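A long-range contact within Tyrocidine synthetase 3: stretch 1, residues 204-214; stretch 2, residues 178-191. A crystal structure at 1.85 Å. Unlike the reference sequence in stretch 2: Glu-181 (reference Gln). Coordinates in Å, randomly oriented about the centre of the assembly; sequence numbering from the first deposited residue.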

# COMPACT_ATOMS: atom_id res chain seq x y z
N VAL A 204 -17.64 12.59 -13.56
CA VAL A 204 -16.68 13.15 -14.50
C VAL A 204 -17.23 14.46 -15.05
O VAL A 204 -18.39 14.54 -15.45
CB VAL A 204 -16.39 12.16 -15.64
CG1 VAL A 204 -15.33 12.71 -16.60
CG2 VAL A 204 -15.95 10.82 -15.08
N SER A 205 -16.39 15.50 -15.04
CA SER A 205 -16.68 16.76 -15.71
C SER A 205 -15.59 17.03 -16.74
O SER A 205 -14.40 16.96 -16.42
CB SER A 205 -16.76 17.91 -14.71
OG SER A 205 -17.88 17.76 -13.84
N LEU A 206 -15.99 17.32 -17.97
CA LEU A 206 -15.07 17.77 -19.01
C LEU A 206 -15.26 19.27 -19.21
O LEU A 206 -16.34 19.72 -19.57
CB LEU A 206 -15.34 17.03 -20.32
CG LEU A 206 -14.39 17.36 -21.48
CD1 LEU A 206 -12.94 17.06 -21.09
CD2 LEU A 206 -14.78 16.58 -22.73
N LEU A 207 -14.19 20.03 -18.97
CA LEU A 207 -14.24 21.48 -19.08
C LEU A 207 -13.36 21.93 -20.24
O LEU A 207 -12.15 21.77 -20.20
CB LEU A 207 -13.73 22.13 -17.79
CG LEU A 207 -14.30 21.60 -16.48
CD1 LEU A 207 -13.54 22.22 -15.31
CD2 LEU A 207 -15.79 21.89 -16.38
N LYS A 208 -14.00 22.48 -21.28
CA LYS A 208 -13.29 23.10 -22.39
C LYS A 208 -12.82 24.48 -21.97
O LYS A 208 -13.63 25.36 -21.70
CB LYS A 208 -14.21 23.20 -23.61
CG LYS A 208 -13.56 23.82 -24.85
CD LYS A 208 -14.34 23.48 -26.11
CE LYS A 208 -13.59 23.85 -27.38
NZ LYS A 208 -14.08 25.10 -28.01
N ILE A 209 -11.50 24.65 -21.88
CA ILE A 209 -10.89 25.92 -21.46
C ILE A 209 -10.31 26.70 -22.63
O ILE A 209 -9.90 27.86 -22.48
CB ILE A 209 -9.82 25.71 -20.36
CG1 ILE A 209 -8.61 24.93 -20.88
CG2 ILE A 209 -10.43 25.00 -19.17
CD1 ILE A 209 -7.49 24.79 -19.87
N GLY A 210 -10.28 26.07 -23.80
CA GLY A 210 -9.81 26.72 -25.01
C GLY A 210 -9.96 25.85 -26.24
O GLY A 210 -10.16 24.64 -26.14
N GLU A 211 -9.90 26.51 -27.39
CA GLU A 211 -9.73 25.89 -28.71
C GLU A 211 -9.53 24.36 -28.69
O GLU A 211 -10.49 23.62 -28.94
CB GLU A 211 -8.58 26.59 -29.49
CG GLU A 211 -8.44 28.10 -29.22
CD GLU A 211 -8.01 28.44 -27.79
OE1 GLU A 211 -7.34 27.60 -27.13
OE2 GLU A 211 -8.37 29.53 -27.30
N ASP A 212 -8.32 23.90 -28.40
CA ASP A 212 -8.04 22.46 -28.30
C ASP A 212 -7.47 22.16 -26.91
O ASP A 212 -6.49 21.43 -26.77
CB ASP A 212 -7.05 22.02 -29.40
CG ASP A 212 -7.73 21.73 -30.73
OD1 ASP A 212 -8.88 21.24 -30.75
OD2 ASP A 212 -7.09 21.97 -31.78
N ARG A 213 -8.11 22.72 -25.88
CA ARG A 213 -7.63 22.60 -24.51
C ARG A 213 -8.79 22.25 -23.60
O ARG A 213 -9.82 22.93 -23.60
CB ARG A 213 -6.99 23.91 -24.04
CG ARG A 213 -5.86 24.45 -24.93
CD ARG A 213 -4.60 24.68 -24.12
NE ARG A 213 -4.80 25.64 -23.04
CZ ARG A 213 -4.14 25.63 -21.88
NH1 ARG A 213 -3.23 24.71 -21.60
NH2 ARG A 213 -4.42 26.56 -20.97
N TYR A 214 -8.63 21.17 -22.83
CA TYR A 214 -9.66 20.68 -21.94
C TYR A 214 -9.06 20.30 -20.58
O TYR A 214 -7.89 19.92 -20.50
CB TYR A 214 -10.33 19.44 -22.53
CG TYR A 214 -10.93 19.62 -23.91
CD1 TYR A 214 -10.16 19.44 -25.05
CD2 TYR A 214 -12.27 19.95 -24.07
CE1 TYR A 214 -10.71 19.60 -26.32
CE2 TYR A 214 -12.83 20.10 -25.33
CZ TYR A 214 -12.04 19.93 -26.45
OH TYR A 214 -12.59 20.08 -27.70
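Stretch 2 (178-191) VTEEEARELVSSLV

Stretch 2 lies along strand 204-210 as a helix running nearly against it: the axes of the strand and of helix 180-189 approach to 8.4 Å, and their N-to-C directions differ by 153°. The register follows from this. The start of the helix sits near the end of the strand, with the CA atoms of Ile-209 and Glu-180 5.1 Å apart, while at the other end the CA atoms of Ser-205 and Leu-190 stand 8.5 Å apart. The two segments therefore diverge toward Leu-190, and the close work is done around Val-178 to Ala-183.

Just before the helix, Val-178 is extended, with phi/psi of -140/166, and its backbone lies against that of Lys-208 and Ile-209. Its N donates to Lys-208 O at 3.0 Å, the one hydrogen bond across the contact. Val-178 O also lies 3.0 Å from Lys-208 O, but both are acceptors and no bond joins them. What faces Val-178 O instead is Ile-209 CA, 3.2 Å away, in a nearly straight CA-H...O contact with an angle of 172° at the hydrogen. Ile-209 N is engaged within its own stretch, donating to Arg-213 O at 3.0 Å as the chain turns back.

Some groups at the start of the helix are satisfied within stretch 2. Thr-179 occupies the N-cap position, yet its side chain makes no capping bond; its backbone N donates to Glu-182 OE1 at 3.0 Å, and its O accepts from Ala-183 N at 2.8 Å. Glu-180, fully extended at chi1 and chi2 (both t), serves two arginines. Its OE1 forms a salt bridge with Arg-213 NH2 at 2.9 Å, meeting the guanidinium at its edge, near its plane, and its OE2 forms another with Arg-184 NH2 at 3.1 Å. Arg-213 NH1 is hydrogen-bonded elsewhere in the structure.

Beside these polar links lies a compact apolar layer. Small Ala-183 points toward the strand and receives two neighbours: Ile-209 CG2 is 3.8 Å from Ala-183 CB, and Leu-207 CD1 is 4.1 Å from the same CB. Val-178 CG2 also touches both, at 4.1 Å from Leu-207 CB and 4.1 Å from Ile-209 CG2. Farther along, Leu-207 CD2 reaches Leu-186 CD1 at 4.3 Å, and Leu-190 CD1 packs 3.8 Å from Ser-205 OG. The pattern to read here is that one backbone hydrogen bond, one salt bridge and most of the apolar packing share the near end, while toward Leu-190 the contacts thin out.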

# COMPACT_ATOMS: atom_id res chain seq x y z
N VAL A 178 -15.51 26.87 -19.92
CA VAL A 178 -15.11 27.88 -18.95
C VAL A 178 -13.73 28.43 -19.28
O VAL A 178 -13.01 27.85 -20.07
CB VAL A 178 -15.06 27.28 -17.52
CG1 VAL A 178 -16.42 26.75 -17.11
CG2 VAL A 178 -14.00 26.18 -17.44
N THR A 179 -13.38 29.55 -18.65
CA THR A 179 -12.02 30.09 -18.72
C THR A 179 -11.08 29.16 -17.95
O THR A 179 -11.53 28.40 -17.08
CB THR A 179 -11.95 31.50 -18.11
OG1 THR A 179 -12.76 32.40 -18.88
CG2 THR A 179 -10.51 32.02 -18.10
N GLU A 180 -9.79 29.20 -18.27
CA GLU A 180 -8.81 28.40 -17.53
C GLU A 180 -8.83 28.75 -16.05
O GLU A 180 -8.86 27.86 -15.19
CB GLU A 180 -7.40 28.60 -18.10
CG GLU A 180 -6.38 27.64 -17.51
CD GLU A 180 -4.98 27.82 -18.06
OE1 GLU A 180 -4.79 28.62 -19.00
OE2 GLU A 180 -4.06 27.15 -17.56
N GLU A 181 -8.83 30.05 -15.74
CA GLU A 181 -8.87 30.51 -14.34
C GLU A 181 -10.16 30.08 -13.64
O GLU A 181 -10.14 29.71 -12.47
CB GLU A 181 -8.69 32.03 -14.26
CG GLU A 181 -8.18 32.51 -12.90
CD GLU A 181 -6.75 32.07 -12.63
OE1 GLU A 181 -5.84 32.48 -13.39
OE2 GLU A 181 -6.53 31.31 -11.66
N GLU A 182 -11.29 30.13 -14.36
CA GLU A 182 -12.55 29.62 -13.83
C GLU A 182 -12.47 28.11 -13.56
O GLU A 182 -13.03 27.62 -12.58
CB GLU A 182 -13.70 29.90 -14.80
CG GLU A 182 -14.07 31.37 -14.92
CD GLU A 182 -15.15 31.64 -15.96
OE1 GLU A 182 -15.38 30.77 -16.83
OE2 GLU A 182 -15.77 32.72 -15.90
N ALA A 183 -11.76 27.38 -14.43
CA ALA A 183 -11.57 25.95 -14.24
C ALA A 183 -10.82 25.65 -12.93
O ALA A 183 -11.14 24.68 -12.24
CB ALA A 183 -10.82 25.35 -15.42
N ARG A 184 -9.85 26.50 -12.60
CA ARG A 184 -9.06 26.32 -11.37
C ARG A 184 -9.90 26.38 -10.10
O ARG A 184 -9.64 25.61 -9.17
CB ARG A 184 -7.93 27.35 -11.30
CG ARG A 184 -6.80 27.10 -12.29
CD ARG A 184 -5.53 27.83 -11.88
NE ARG A 184 -4.41 27.50 -12.77
CZ ARG A 184 -4.19 28.04 -13.96
NH1 ARG A 184 -5.00 28.98 -14.45
NH2 ARG A 184 -3.14 27.65 -14.67
N GLU A 185 -10.89 27.26 -10.05
CA GLU A 185 -11.77 27.35 -8.88
C GLU A 185 -12.83 26.25 -8.93
O GLU A 185 -13.14 25.63 -7.90
CB GLU A 185 -12.46 28.72 -8.77
CG GLU A 185 -12.59 29.32 -7.33
CD GLU A 185 -12.33 28.33 -6.19
OE1 GLU A 185 -11.29 28.49 -5.51
OE2 GLU A 185 -13.16 27.41 -5.95
N LEU A 186 -13.39 26.00 -10.11
CA LEU A 186 -14.39 24.94 -10.26
C LEU A 186 -13.91 23.60 -9.74
O LEU A 186 -14.61 22.94 -8.99
CB LEU A 186 -14.82 24.77 -11.73
CG LEU A 186 -16.08 25.49 -12.18
CD1 LEU A 186 -16.40 25.06 -13.60
CD2 LEU A 186 -17.26 25.21 -11.27
N VAL A 187 -12.70 23.22 -10.15
CA VAL A 187 -12.09 21.94 -9.79
C VAL A 187 -12.11 21.63 -8.29
O VAL A 187 -12.13 20.46 -7.89
CB VAL A 187 -10.63 21.86 -10.32
CG1 VAL A 187 -9.83 20.81 -9.58
CG2 VAL A 187 -10.64 21.59 -11.82
N SER A 188 -12.08 22.68 -7.48
CA SER A 188 -12.20 22.52 -6.03
C SER A 188 -13.66 22.39 -5.61
O SER A 188 -13.99 21.54 -4.79
CB SER A 188 -11.54 23.70 -5.32
OG SER A 188 -11.38 23.42 -3.94
N SER A 189 -14.53 23.23 -6.17
CA SER A 189 -15.96 23.20 -5.82
C SER A 189 -16.67 21.94 -6.33
O SER A 189 -17.70 21.54 -5.77
CB SER A 189 -16.67 24.45 -6.33
OG SER A 189 -16.76 24.45 -7.74
N LEU A 190 -16.13 21.32 -7.38
CA LEU A 190 -16.71 20.09 -7.93
C LEU A 190 -16.47 18.86 -7.05
O LEU A 190 -17.10 17.83 -7.25
CB LEU A 190 -16.20 19.83 -9.35
CG LEU A 190 -16.65 20.84 -10.42
CD1 LEU A 190 -16.16 20.42 -11.80
CD2 LEU A 190 -18.18 21.02 -10.43
N VAL A 191 -15.55 18.97 -6.08
CA VAL A 191 -15.33 17.90 -5.12
C VAL A 191 -16.44 17.94 -4.07
O VAL A 191 -16.50 18.84 -3.22
CB VAL A 191 -13.94 17.99 -4.46
CG1 VAL A 191 -13.70 16.78 -3.56
CG2 VAL A 191 -12.85 18.05 -5.54